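Local coordinates for prophage pi2 protein 01, integrase (Lactococcus lactis, PDB 3LYS) that probably binds DNA as a member of the phage integrase family of site-specific recombinases, the crystallised piece being its helical core-binding domain, at residues K5-E10 and M43-I48; Y11-M16 and Q34-L39; R78-I83 and Q93-T98; W15-K20 and M27-Y32. The protein carries 1 engineered substitution. All blocks are in the same frame, centred on the assembly; numbering follows the deposited sequence.

Contact 1 of 4, residues K5-E10 and M43-I48; sequences KQEISE and MPNVLI
Ile-8 is the main bump of this contact, and residues 43-48 curve round it as the hollow. Its CG2 branch enters between Met-43, a selenomethionine, and Val-46. It lies 3.6 Å from Met-43 CE and 3.8 Å from Val-46 CB. The other branch starts with CG1 anti to the backbone N (chi1 175°), and its tip goes to a different neighbour: Ile-8 CD1 meets Ile-48 CD1 at 3.6 Å. Ile-8 crosses both Met-43 and Ile-48 at about a right angle. The backbones hold this fit from beside it. Ile-8 N gives a nearly straight bond to Val-46 O (2.8 Å), and Ile-48 N gives another to Gln-6 O (2.9 Å). They flank Glu-7 and Leu-47, an antiparallel non-hydrogen-bonded pair that forms a single beta bridge. Leu-47 CG also rests on Gln-6 O, 3.6 Å away. Toward the outside, Lys-5 CD comes only loosely near Leu-47 CD2 (4.1 Å). Glu-7 is the N-cap residue of helix 8-19, so the bridge pins the start of that helix to the loop after helix 26-42. Farther inward, Ile-8 reaches Leu-39 of helix 26-42 and Ile-83 of helix 69-88, while Ile-48 touches Leu-86 of helix 69-88.

Contact 2 of 4, residues Y11-M16 and Q34-L39; sequences YFKDWM and QTLKYL
Phe-12 overlaps Thr-35, Leu-36 and, one turn on from Thr-35, Leu-39 of the opposite helix. Its CG is anti to the backbone N (chi1 -171°), and the side chain meets each of them with a different part. At the base, Leu-39 CD2 packs against Phe-12 CB at 3.5 Å. Partway along one side, Phe-12 CD1 lies 3.9 Å from Leu-36 CB. At the tip, Phe-12 CZ comes to 3.6 Å from Thr-35 CG2. Thr-35 thus offers its methyl to the ring, while its OG1 bonds Arg-78 of helix 69-88 and Gly-31 O. Leu-36 has two further neighbours. Its CB is 4.0 Å from the selenium of Met-16, a selenomethionine whose chain runs straight through chi2 (-177°). Its CD1 is 4.0 Å from Lys-13 CB, at the exposed border. The amine of Lys-13 leads elsewhere, to a salt bridge with Glu-17. No hydrogen bond joins the two segments. Their axes come within 9.8 Å and run at 166°, close to antiparallel. Helix 69-88 closes the inner side, with Ser-82 against Phe-12 and Phe-75 against Leu-39. This is the apolar seam of an antiparallel helix pair, part of the all-helical SAM-like core-binding fold of phage integrases.

Contact 3 of 4, residues R78-I83 and Q93-T98; sequences RVRASI and QKDFTT
Arg-80 and Asp-95 form the salt bridge of this contact. Arg-80 NH2 bonds Asp-95 OD2 at 2.6 Å, with an angle of 150° at the hydrogen. OD2 is met on its syn side, 25° out of the carboxylate plane. The same NH2 also reaches Thr-97 OG1 at 3.3 Å, a longer and more bent bond. Both acceptors lie at the edge of the guanidinium, near its plane. The guanidinium and carboxylate planes are 24° apart, so the two groups are turned only slightly against each other.

An apolar patch lies beside the polar one. Ile-83 CG1 meets Phe-96 CZ at 3.7 Å, and the two side chains cross at about a right angle. Ile-83 CG2 turns instead toward the carboxylate and lies beside Asp-95 OD1.

The next shell sets these groups in place. Arg-80 is extended from CG to NE, which carries the guanidinium from the helix to the loop. A type I turn from Asp-95 to Thr-98 brings Asp-95 and Thr-97 together. Within it, Thr-97 N gives a weak bond to Asp-95 OD1 (3.3 Å). Asp-95 also touches Gln-84 and Ile-87, and Thr-97 touches His-76, all from helix 69-88. Phe-96 packs on Ile-48 and Ile-51, and Ile-83 on Ile-8.

The loop after helix 69-88 therefore folds back along its own helix. One charged pair ties its polar side, while Phe-96 goes inward. The carboxylate beside Arg-80 probably remains ionised, and the guanidinium charge would be partly neutralised by it.

Contact 4 of 4, residues W15-K20 and M27-Y32; sequences WMELYK and MTYKGY
Tyr-32 is packed by Lys-20, Trp-15 and Met-16. Lys-20 CG lies over one face of its ring, 3.8 Å from the centroid, in a CH-pi contact. The bend of Lys-20 at chi2 (68°) puts CD toward the hydroxyl side of the ring, 3.9 Å from Tyr-32 OH. At the ring edge comes Trp-15, whose CZ3 is 3.5 Å from Tyr-32 CE2. These two rings meet rim to rim with their planes at 33°, so neither covers the other. The methyl of the selenomethionine Met-16 fills the next position. The turn at chi3 (-69°) places CE between the two tyrosines, 3.3 Å from Tyr-32 CB and 3.4 Å from Tyr-29 CZ. The contact is looser beyond Tyr-29. There the exposed Glu-17 offers only its CG, 3.6 Å from Tyr-29 OH, and its carboxylate pairs with Lys-13. Lys-20 CB is likewise distant from the Tyr-29 ring, 4.3 Å from CE1. The axes of the two segments lie 11.1 Å apart at their closest. Arg-78 of helix 69-88 touches Tyr-32, and Ser-82 and Cys-85 touch Trp-15. The arrangement is an antiparallel helical hairpin, packed by aromatic side chains near its connecting loop, within the SAM-like core-binding domain.

Contacts 2 and 4 are successive levels of one antiparallel helix pair, 8-19 with 26-42, and their centres are 8 Å apart. They share Trp-15 and Met-16. The axes are closer in contact 2 and farther apart toward the connecting loop. Contact 1 sits at the other end of helix 8-19, its centre 10 Å from that of contact 2 and 18 Å from that of contact 4. Contact 3 brings in helix 69-88. It is joined to contact 2 by two probable hydrogen bonds, Arg-78 NE to Thr-35 OG1 (2.6 Å) and Tyr-11 OH to Ser-82 O (2.7 Å). Ile-8 CD1 and Ile-83 CD1, 4.1 Å apart, link contacts 1 and 3.

Contact 1 of 4, residues K5-E10 and M43-I48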
# COMPACT_ATOMS: atom_id res chain seq x y z
N LYS A 5 -13.76 7.37 3.03
CA LYS A 5 -13.07 8.66 3.04
C LYS A 5 -12.02 8.65 4.14
O LYS A 5 -12.34 8.70 5.33
CB LYS A 5 -14.08 9.80 3.27
CG LYS A 5 -14.80 10.28 2.01
CD LYS A 5 -13.82 10.88 1.00
CE LYS A 5 -14.53 11.49 -0.20
NZ LYS A 5 -15.44 12.61 0.19
N GLN A 6 -10.76 8.58 3.74
CA GLN A 6 -9.67 8.57 4.70
C GLN A 6 -8.32 8.60 3.95
O GLN A 6 -8.28 8.38 2.73
CB GLN A 6 -9.78 7.31 5.56
CG GLN A 6 -8.94 7.31 6.81
CD GLN A 6 -8.78 5.91 7.36
OE1 GLN A 6 -9.57 5.02 7.05
NE2 GLN A 6 -7.76 5.72 8.18
N GLU A 7 -7.23 8.88 4.65
CA GLU A 7 -5.93 8.92 4.00
C GLU A 7 -5.40 7.52 3.84
O GLU A 7 -5.53 6.71 4.73
CB GLU A 7 -4.92 9.69 4.83
CG GLU A 7 -5.36 11.08 5.16
CD GLU A 7 -4.25 11.91 5.75
OE1 GLU A 7 -4.56 13.01 6.26
OE2 GLU A 7 -3.07 11.46 5.69
N ILE A 8 -4.80 7.23 2.69
CA ILE A 8 -4.26 5.91 2.46
C ILE A 8 -3.31 5.52 3.59
O ILE A 8 -3.40 4.41 4.12
CB ILE A 8 -3.49 5.88 1.14
CG1 ILE A 8 -2.81 4.52 0.96
CG2 ILE A 8 -2.48 7.00 1.09
CD1 ILE A 8 -3.77 3.41 0.70
N SER A 9 -2.40 6.42 3.96
CA SER A 9 -1.43 6.13 5.02
C SER A 9 -2.13 5.79 6.33
O SER A 9 -1.89 4.73 6.91
CB SER A 9 -0.48 7.32 5.23
OG SER A 9 -1.18 8.57 5.33
N GLU A 10 -3.00 6.69 6.77
CA GLU A 10 -3.74 6.51 8.01
C GLU A 10 -4.46 5.18 8.07
O GLU A 10 -4.36 4.44 9.05
CB GLU A 10 -4.74 7.65 8.15
CG GLU A 10 -5.30 7.74 9.53
CD GLU A 10 -6.18 8.95 9.69
OE1 GLU A 10 -5.69 10.09 9.46
OE2 GLU A 10 -7.36 8.77 10.05
N MSE A 43 3.17 8.97 -0.40
CA MSE A 43 1.76 9.32 -0.52
C MSE A 43 1.28 10.05 0.70
O MSE A 43 0.65 9.46 1.57
CB MSE A 43 0.92 8.07 -0.72
CG MSE A 43 1.09 7.43 -2.07
SE MSE A 43 -0.04 5.88 -2.24
CE MSE A 43 -1.74 6.75 -2.41
N PRO A 44 1.57 11.35 0.79
CA PRO A 44 1.16 12.16 1.93
C PRO A 44 -0.34 12.21 2.17
O PRO A 44 -0.97 11.20 2.53
CB PRO A 44 1.74 13.53 1.59
CG PRO A 44 1.61 13.56 0.12
CD PRO A 44 2.14 12.19 -0.27
N ASN A 45 -0.94 13.37 1.97
CA ASN A 45 -2.37 13.51 2.21
C ASN A 45 -3.25 12.83 1.18
O ASN A 45 -4.40 13.23 0.96
CB ASN A 45 -2.72 14.99 2.33
CG ASN A 45 -1.98 15.66 3.45
OD1 ASN A 45 -2.16 15.32 4.61
ND2 ASN A 45 -1.13 16.62 3.11
N VAL A 46 -2.73 11.78 0.56
CA VAL A 46 -3.47 11.05 -0.45
C VAL A 46 -4.69 10.31 0.13
O VAL A 46 -4.55 9.46 1.01
CB VAL A 46 -2.55 10.03 -1.15
CG1 VAL A 46 -3.19 9.56 -2.44
CG2 VAL A 46 -1.19 10.66 -1.41
N LEU A 47 -5.88 10.64 -0.36
CA LEU A 47 -7.10 9.99 0.10
C LEU A 47 -7.36 8.73 -0.69
O LEU A 47 -7.29 8.71 -1.92
CB LEU A 47 -8.31 10.90 -0.03
CG LEU A 47 -8.73 11.60 1.24
CD1 LEU A 47 -7.61 12.50 1.72
CD2 LEU A 47 -10.00 12.39 0.99
N ILE A 48 -7.68 7.67 0.03
CA ILE A 48 -7.94 6.38 -0.57
C ILE A 48 -8.93 6.48 -1.75
O ILE A 48 -8.81 5.76 -2.76
CB ILE A 48 -8.47 5.43 0.51
CG1 ILE A 48 -8.58 4.01 -0.03
CG2 ILE A 48 -9.80 5.95 1.03
CD1 ILE A 48 -7.25 3.32 -0.14

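Contact 2 of 4, residues Y11-M16 and Q34-L39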
# COMPACT_ATOMS: atom_id res chain seq x y z
N TYR A 11 -5.21 4.88 7.02
CA TYR A 11 -5.94 3.64 6.93
C TYR A 11 -5.01 2.44 7.02
O TYR A 11 -5.28 1.51 7.76
CB TYR A 11 -6.73 3.58 5.62
CG TYR A 11 -7.20 2.20 5.27
CD1 TYR A 11 -6.45 1.39 4.42
CD2 TYR A 11 -8.35 1.66 5.86
CE1 TYR A 11 -6.83 0.08 4.15
CE2 TYR A 11 -8.73 0.35 5.60
CZ TYR A 11 -7.97 -0.44 4.75
OH TYR A 11 -8.34 -1.73 4.51
N PHE A 12 -3.92 2.45 6.27
CA PHE A 12 -3.00 1.31 6.31
C PHE A 12 -2.65 0.95 7.75
O PHE A 12 -2.70 -0.22 8.13
CB PHE A 12 -1.73 1.61 5.50
CG PHE A 12 -0.84 0.41 5.31
CD1 PHE A 12 0.20 0.15 6.19
CD2 PHE A 12 -1.04 -0.47 4.25
CE1 PHE A 12 1.03 -0.96 6.01
CE2 PHE A 12 -0.22 -1.58 4.06
CZ PHE A 12 0.82 -1.83 4.95
N LYS A 13 -2.29 1.94 8.55
CA LYS A 13 -1.93 1.70 9.95
C LYS A 13 -3.13 1.07 10.64
O LYS A 13 -3.01 0.02 11.26
CB LYS A 13 -1.56 3.01 10.63
CG LYS A 13 -1.15 2.88 12.09
CD LYS A 13 -0.65 4.21 12.65
CE LYS A 13 -0.10 4.07 14.08
NZ LYS A 13 -1.14 3.66 15.07
N ASP A 14 -4.29 1.71 10.50
CA ASP A 14 -5.55 1.24 11.09
C ASP A 14 -5.71 -0.26 10.77
O ASP A 14 -5.90 -1.08 11.67
CB ASP A 14 -6.70 2.06 10.48
CG ASP A 14 -8.03 1.89 11.21
OD1 ASP A 14 -8.43 0.73 11.44
OD2 ASP A 14 -8.67 2.92 11.54
N TRP A 15 -5.60 -0.58 9.49
CA TRP A 15 -5.72 -1.95 8.97
C TRP A 15 -4.71 -2.92 9.58
O TRP A 15 -5.08 -3.90 10.22
CB TRP A 15 -5.55 -1.95 7.45
CG TRP A 15 -5.61 -3.31 6.82
CD1 TRP A 15 -6.72 -4.05 6.62
CD2 TRP A 15 -4.50 -4.11 6.39
NE1 TRP A 15 -6.38 -5.28 6.10
CE2 TRP A 15 -5.02 -5.34 5.95
CE3 TRP A 15 -3.11 -3.92 6.34
CZ2 TRP A 15 -4.21 -6.38 5.46
CZ3 TRP A 15 -2.30 -4.94 5.85
CH2 TRP A 15 -2.86 -6.16 5.42
N MSE A 16 -3.42 -2.64 9.38
CA MSE A 16 -2.36 -3.51 9.88
C MSE A 16 -2.48 -3.84 11.36
O MSE A 16 -2.26 -4.99 11.75
CB MSE A 16 -0.98 -2.90 9.59
CG MSE A 16 -0.68 -1.57 10.31
SE MSE A 16 1.07 -0.77 9.82
CE MSE A 16 2.24 -2.05 10.63
N GLN A 34 7.28 -0.56 7.94
CA GLN A 34 8.11 0.09 6.92
C GLN A 34 7.23 0.57 5.79
O GLN A 34 7.29 1.72 5.36
CB GLN A 34 9.15 -0.89 6.36
CG GLN A 34 10.04 -0.28 5.29
CD GLN A 34 10.84 0.92 5.80
OE1 GLN A 34 11.80 0.77 6.56
NE2 GLN A 34 10.43 2.12 5.40
N THR A 35 6.40 -0.33 5.30
CA THR A 35 5.49 -0.00 4.22
C THR A 35 4.63 1.19 4.65
O THR A 35 4.34 2.07 3.84
CB THR A 35 4.62 -1.22 3.89
OG1 THR A 35 5.47 -2.26 3.38
CG2 THR A 35 3.58 -0.86 2.86
N LEU A 36 4.24 1.21 5.92
CA LEU A 36 3.45 2.31 6.45
C LEU A 36 4.26 3.59 6.29
O LEU A 36 3.78 4.57 5.73
CB LEU A 36 3.14 2.08 7.93
CG LEU A 36 2.72 3.33 8.72
CD1 LEU A 36 1.43 3.89 8.16
CD2 LEU A 36 2.57 2.98 10.18
N LYS A 37 5.48 3.57 6.81
CA LYS A 37 6.39 4.71 6.74
C LYS A 37 6.48 5.19 5.29
O LYS A 37 6.22 6.36 4.99
CB LYS A 37 7.77 4.29 7.25
CG LYS A 37 8.81 5.39 7.38
CD LYS A 37 10.09 4.87 8.06
CE LYS A 37 11.14 5.98 8.21
NZ LYS A 37 12.33 5.56 9.01
N TYR A 38 6.85 4.28 4.41
CA TYR A 38 6.96 4.58 2.99
C TYR A 38 5.70 5.30 2.53
O TYR A 38 5.76 6.36 1.92
CB TYR A 38 7.12 3.29 2.18
CG TYR A 38 8.50 2.70 2.21
CD1 TYR A 38 8.69 1.34 2.06
CD2 TYR A 38 9.64 3.50 2.33
CE1 TYR A 38 9.95 0.79 2.01
CE2 TYR A 38 10.92 2.95 2.28
CZ TYR A 38 11.05 1.58 2.12
OH TYR A 38 12.29 0.99 2.02
N LEU A 39 4.56 4.70 2.83
CA LEU A 39 3.29 5.28 2.46
C LEU A 39 3.19 6.74 2.90
O LEU A 39 2.76 7.59 2.13
CB LEU A 39 2.16 4.46 3.06
CG LEU A 39 0.94 4.19 2.18
CD1 LEU A 39 1.35 3.63 0.84
CD2 LEU A 39 0.02 3.22 2.89

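Contact 3 of 4, residues R78-I83 and Q93-T98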
# COMPACT_ATOMS: atom_id res chain seq x y z
N ARG A 78 2.14 -5.59 0.00
CA ARG A 78 1.54 -5.25 1.29
C ARG A 78 0.42 -4.22 1.17
O ARG A 78 -0.63 -4.36 1.78
CB ARG A 78 2.62 -4.75 2.27
CG ARG A 78 3.46 -5.88 2.90
CD ARG A 78 4.34 -5.42 4.06
NE ARG A 78 5.63 -4.89 3.63
CZ ARG A 78 6.57 -5.59 3.01
NH1 ARG A 78 7.72 -5.02 2.66
NH2 ARG A 78 6.36 -6.87 2.73
N VAL A 79 0.62 -3.18 0.37
CA VAL A 79 -0.43 -2.19 0.21
C VAL A 79 -1.64 -2.84 -0.44
O VAL A 79 -2.78 -2.59 -0.07
CB VAL A 79 0.01 -1.06 -0.71
CG1 VAL A 79 -1.12 -0.05 -0.85
CG2 VAL A 79 1.27 -0.39 -0.17
N ARG A 80 -1.37 -3.68 -1.42
CA ARG A 80 -2.43 -4.37 -2.13
C ARG A 80 -3.33 -5.12 -1.15
O ARG A 80 -4.55 -5.00 -1.18
CB ARG A 80 -1.81 -5.34 -3.15
CG ARG A 80 -2.81 -6.12 -3.98
CD ARG A 80 -2.15 -6.66 -5.24
NE ARG A 80 -3.04 -7.56 -5.93
CZ ARG A 80 -4.28 -7.25 -6.31
NH1 ARG A 80 -5.03 -8.15 -6.95
NH2 ARG A 80 -4.76 -6.05 -6.05
N ALA A 81 -2.70 -5.90 -0.27
CA ALA A 81 -3.45 -6.67 0.71
C ALA A 81 -4.40 -5.79 1.52
O ALA A 81 -5.54 -6.18 1.78
CB ALA A 81 -2.49 -7.39 1.63
N SER A 82 -3.94 -4.62 1.93
CA SER A 82 -4.79 -3.75 2.72
C SER A 82 -5.98 -3.24 1.92
O SER A 82 -7.03 -2.93 2.48
CB SER A 82 -4.00 -2.57 3.24
OG SER A 82 -3.36 -1.90 2.17
N ILE A 83 -5.81 -3.11 0.61
CA ILE A 83 -6.91 -2.62 -0.20
C ILE A 83 -7.98 -3.70 -0.38
O ILE A 83 -9.18 -3.40 -0.46
CB ILE A 83 -6.39 -2.10 -1.55
CG1 ILE A 83 -6.01 -0.63 -1.40
CG2 ILE A 83 -7.44 -2.22 -2.61
CD1 ILE A 83 -4.89 -0.40 -0.46
N GLN A 93 -14.69 0.85 -4.36
CA GLN A 93 -15.20 0.32 -5.62
C GLN A 93 -14.22 -0.48 -6.47
O GLN A 93 -14.44 -1.67 -6.70
CB GLN A 93 -15.78 1.45 -6.46
CG GLN A 93 -17.21 1.73 -6.10
CD GLN A 93 -17.95 0.45 -5.75
OE1 GLN A 93 -17.84 -0.05 -4.63
NE2 GLN A 93 -18.69 -0.10 -6.72
N LYS A 94 -13.17 0.17 -6.94
CA LYS A 94 -12.18 -0.50 -7.78
C LYS A 94 -10.77 -0.55 -7.22
O LYS A 94 -10.18 0.47 -6.86
CB LYS A 94 -12.17 0.14 -9.17
CG LYS A 94 -12.58 1.61 -9.21
CD LYS A 94 -12.77 2.10 -10.65
CE LYS A 94 -13.11 3.58 -10.69
NZ LYS A 94 -13.26 4.11 -12.07
N ASP A 95 -10.23 -1.76 -7.16
CA ASP A 95 -8.89 -1.99 -6.65
C ASP A 95 -7.86 -1.38 -7.60
O ASP A 95 -7.42 -2.03 -8.54
CB ASP A 95 -8.67 -3.50 -6.50
CG ASP A 95 -7.21 -3.86 -6.37
OD1 ASP A 95 -6.51 -3.25 -5.54
OD2 ASP A 95 -6.77 -4.77 -7.10
N PHE A 96 -7.47 -0.13 -7.35
CA PHE A 96 -6.50 0.53 -8.23
C PHE A 96 -5.16 -0.16 -8.28
O PHE A 96 -4.35 0.11 -9.15
CB PHE A 96 -6.29 1.98 -7.79
CG PHE A 96 -5.99 2.12 -6.33
CD1 PHE A 96 -4.75 1.75 -5.82
CD2 PHE A 96 -6.97 2.57 -5.46
CE1 PHE A 96 -4.49 1.83 -4.44
CE2 PHE A 96 -6.72 2.65 -4.10
CZ PHE A 96 -5.47 2.28 -3.59
N THR A 97 -4.90 -1.07 -7.35
CA THR A 97 -3.63 -1.76 -7.34
C THR A 97 -3.74 -3.06 -8.12
O THR A 97 -2.87 -3.92 -8.10
CB THR A 97 -3.20 -2.09 -5.92
OG1 THR A 97 -4.18 -2.92 -5.30
CG2 THR A 97 -3.06 -0.82 -5.13
N THR A 98 -4.84 -3.17 -8.85
CA THR A 98 -5.12 -4.37 -9.59
C THR A 98 -4.14 -4.71 -10.71
O THR A 98 -3.38 -5.67 -10.62
CB THR A 98 -6.57 -4.31 -10.11
OG1 THR A 98 -6.95 -5.58 -10.65
CG2 THR A 98 -6.71 -3.21 -11.18

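Contact 4 of 4, residues W15-K20 and M27-Y32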
# COMPACT_ATOMS: atom_id res chain seq x y z
N TRP A 15 -5.60 -0.58 9.49
CA TRP A 15 -5.72 -1.95 8.97
C TRP A 15 -4.71 -2.92 9.58
O TRP A 15 -5.08 -3.90 10.22
CB TRP A 15 -5.55 -1.95 7.45
CG TRP A 15 -5.61 -3.31 6.82
CD1 TRP A 15 -6.72 -4.05 6.62
CD2 TRP A 15 -4.50 -4.11 6.39
NE1 TRP A 15 -6.38 -5.28 6.10
CE2 TRP A 15 -5.02 -5.34 5.95
CE3 TRP A 15 -3.11 -3.92 6.34
CZ2 TRP A 15 -4.21 -6.38 5.46
CZ3 TRP A 15 -2.30 -4.94 5.85
CH2 TRP A 15 -2.86 -6.16 5.42
N MSE A 16 -3.42 -2.64 9.38
CA MSE A 16 -2.36 -3.51 9.88
C MSE A 16 -2.48 -3.84 11.36
O MSE A 16 -2.26 -4.99 11.75
CB MSE A 16 -0.98 -2.90 9.59
CG MSE A 16 -0.68 -1.57 10.31
SE MSE A 16 1.07 -0.77 9.82
CE MSE A 16 2.24 -2.05 10.63
N GLU A 17 -2.83 -2.85 12.16
CA GLU A 17 -2.96 -3.06 13.60
C GLU A 17 -4.19 -3.90 13.92
O GLU A 17 -4.31 -4.41 15.03
CB GLU A 17 -3.05 -1.72 14.34
CG GLU A 17 -1.81 -0.86 14.17
CD GLU A 17 -1.85 0.39 15.02
OE1 GLU A 17 -2.96 0.90 15.27
OE2 GLU A 17 -0.76 0.86 15.43
N LEU A 18 -5.09 -4.06 12.96
CA LEU A 18 -6.28 -4.87 13.19
C LEU A 18 -6.10 -6.32 12.79
O LEU A 18 -6.29 -7.22 13.60
CB LEU A 18 -7.46 -4.33 12.41
CG LEU A 18 -8.26 -3.24 13.10
CD1 LEU A 18 -9.39 -2.82 12.19
CD2 LEU A 18 -8.81 -3.76 14.40
N TYR A 19 -5.72 -6.54 11.54
CA TYR A 19 -5.58 -7.89 11.03
C TYR A 19 -4.18 -8.46 11.00
O TYR A 19 -4.01 -9.64 10.72
CB TYR A 19 -6.17 -7.96 9.62
CG TYR A 19 -7.57 -7.38 9.50
CD1 TYR A 19 -7.79 -6.01 9.64
CD2 TYR A 19 -8.66 -8.20 9.23
CE1 TYR A 19 -9.08 -5.47 9.54
CE2 TYR A 19 -9.96 -7.67 9.12
CZ TYR A 19 -10.17 -6.30 9.27
OH TYR A 19 -11.44 -5.75 9.18
N LYS A 20 -3.18 -7.64 11.30
CA LYS A 20 -1.81 -8.14 11.24
C LYS A 20 -1.07 -8.16 12.57
O LYS A 20 -0.47 -9.16 12.96
CB LYS A 20 -1.01 -7.31 10.23
CG LYS A 20 -0.44 -8.13 9.10
CD LYS A 20 -1.52 -8.68 8.19
CE LYS A 20 -0.93 -9.68 7.23
NZ LYS A 20 -1.93 -10.11 6.23
N MSE A 27 9.17 -10.16 13.30
CA MSE A 27 10.11 -9.67 12.29
C MSE A 27 9.35 -9.35 11.01
O MSE A 27 9.78 -8.50 10.23
CB MSE A 27 11.17 -10.74 12.01
CG MSE A 27 12.48 -10.19 11.43
SE MSE A 27 13.22 -8.71 12.48
CE MSE A 27 13.15 -9.46 14.27
N THR A 28 8.22 -10.02 10.80
CA THR A 28 7.42 -9.80 9.61
C THR A 28 6.59 -8.54 9.74
O THR A 28 6.33 -7.85 8.76
CB THR A 28 6.51 -11.00 9.35
OG1 THR A 28 7.30 -12.19 9.26
CG2 THR A 28 5.72 -10.80 8.06
N TYR A 29 6.17 -8.23 10.96
CA TYR A 29 5.37 -7.03 11.18
C TYR A 29 6.21 -5.81 10.87
O TYR A 29 5.69 -4.76 10.48
CB TYR A 29 4.88 -6.97 12.62
CG TYR A 29 3.89 -5.86 12.89
CD1 TYR A 29 2.59 -5.92 12.38
CD2 TYR A 29 4.23 -4.77 13.69
CE1 TYR A 29 1.66 -4.92 12.66
CE2 TYR A 29 3.30 -3.77 13.98
CZ TYR A 29 2.02 -3.86 13.47
OH TYR A 29 1.10 -2.88 13.79
N LYS A 30 7.52 -5.94 11.03
CA LYS A 30 8.43 -4.83 10.76
C LYS A 30 8.17 -4.33 9.35
O LYS A 30 8.20 -3.13 9.09
CB LYS A 30 9.88 -5.30 10.90
CG LYS A 30 10.37 -5.49 12.34
CD LYS A 30 10.53 -4.15 13.07
CE LYS A 30 11.29 -4.28 14.39
NZ LYS A 30 12.67 -4.82 14.21
N GLY A 31 7.92 -5.27 8.44
CA GLY A 31 7.68 -4.93 7.05
C GLY A 31 6.51 -3.99 6.87
O GLY A 31 6.59 -3.01 6.12
N TYR A 32 5.41 -4.29 7.55
CA TYR A 32 4.22 -3.45 7.45
C TYR A 32 4.49 -2.07 8.04
O TYR A 32 3.97 -1.07 7.55
CB TYR A 32 3.04 -4.12 8.16
CG TYR A 32 2.54 -5.36 7.45
CD1 TYR A 32 3.29 -6.55 7.44
CD2 TYR A 32 1.32 -5.36 6.77
CE1 TYR A 32 2.84 -7.68 6.77
CE2 TYR A 32 0.87 -6.49 6.09
CZ TYR A 32 1.63 -7.64 6.10
OH TYR A 32 1.19 -8.76 5.44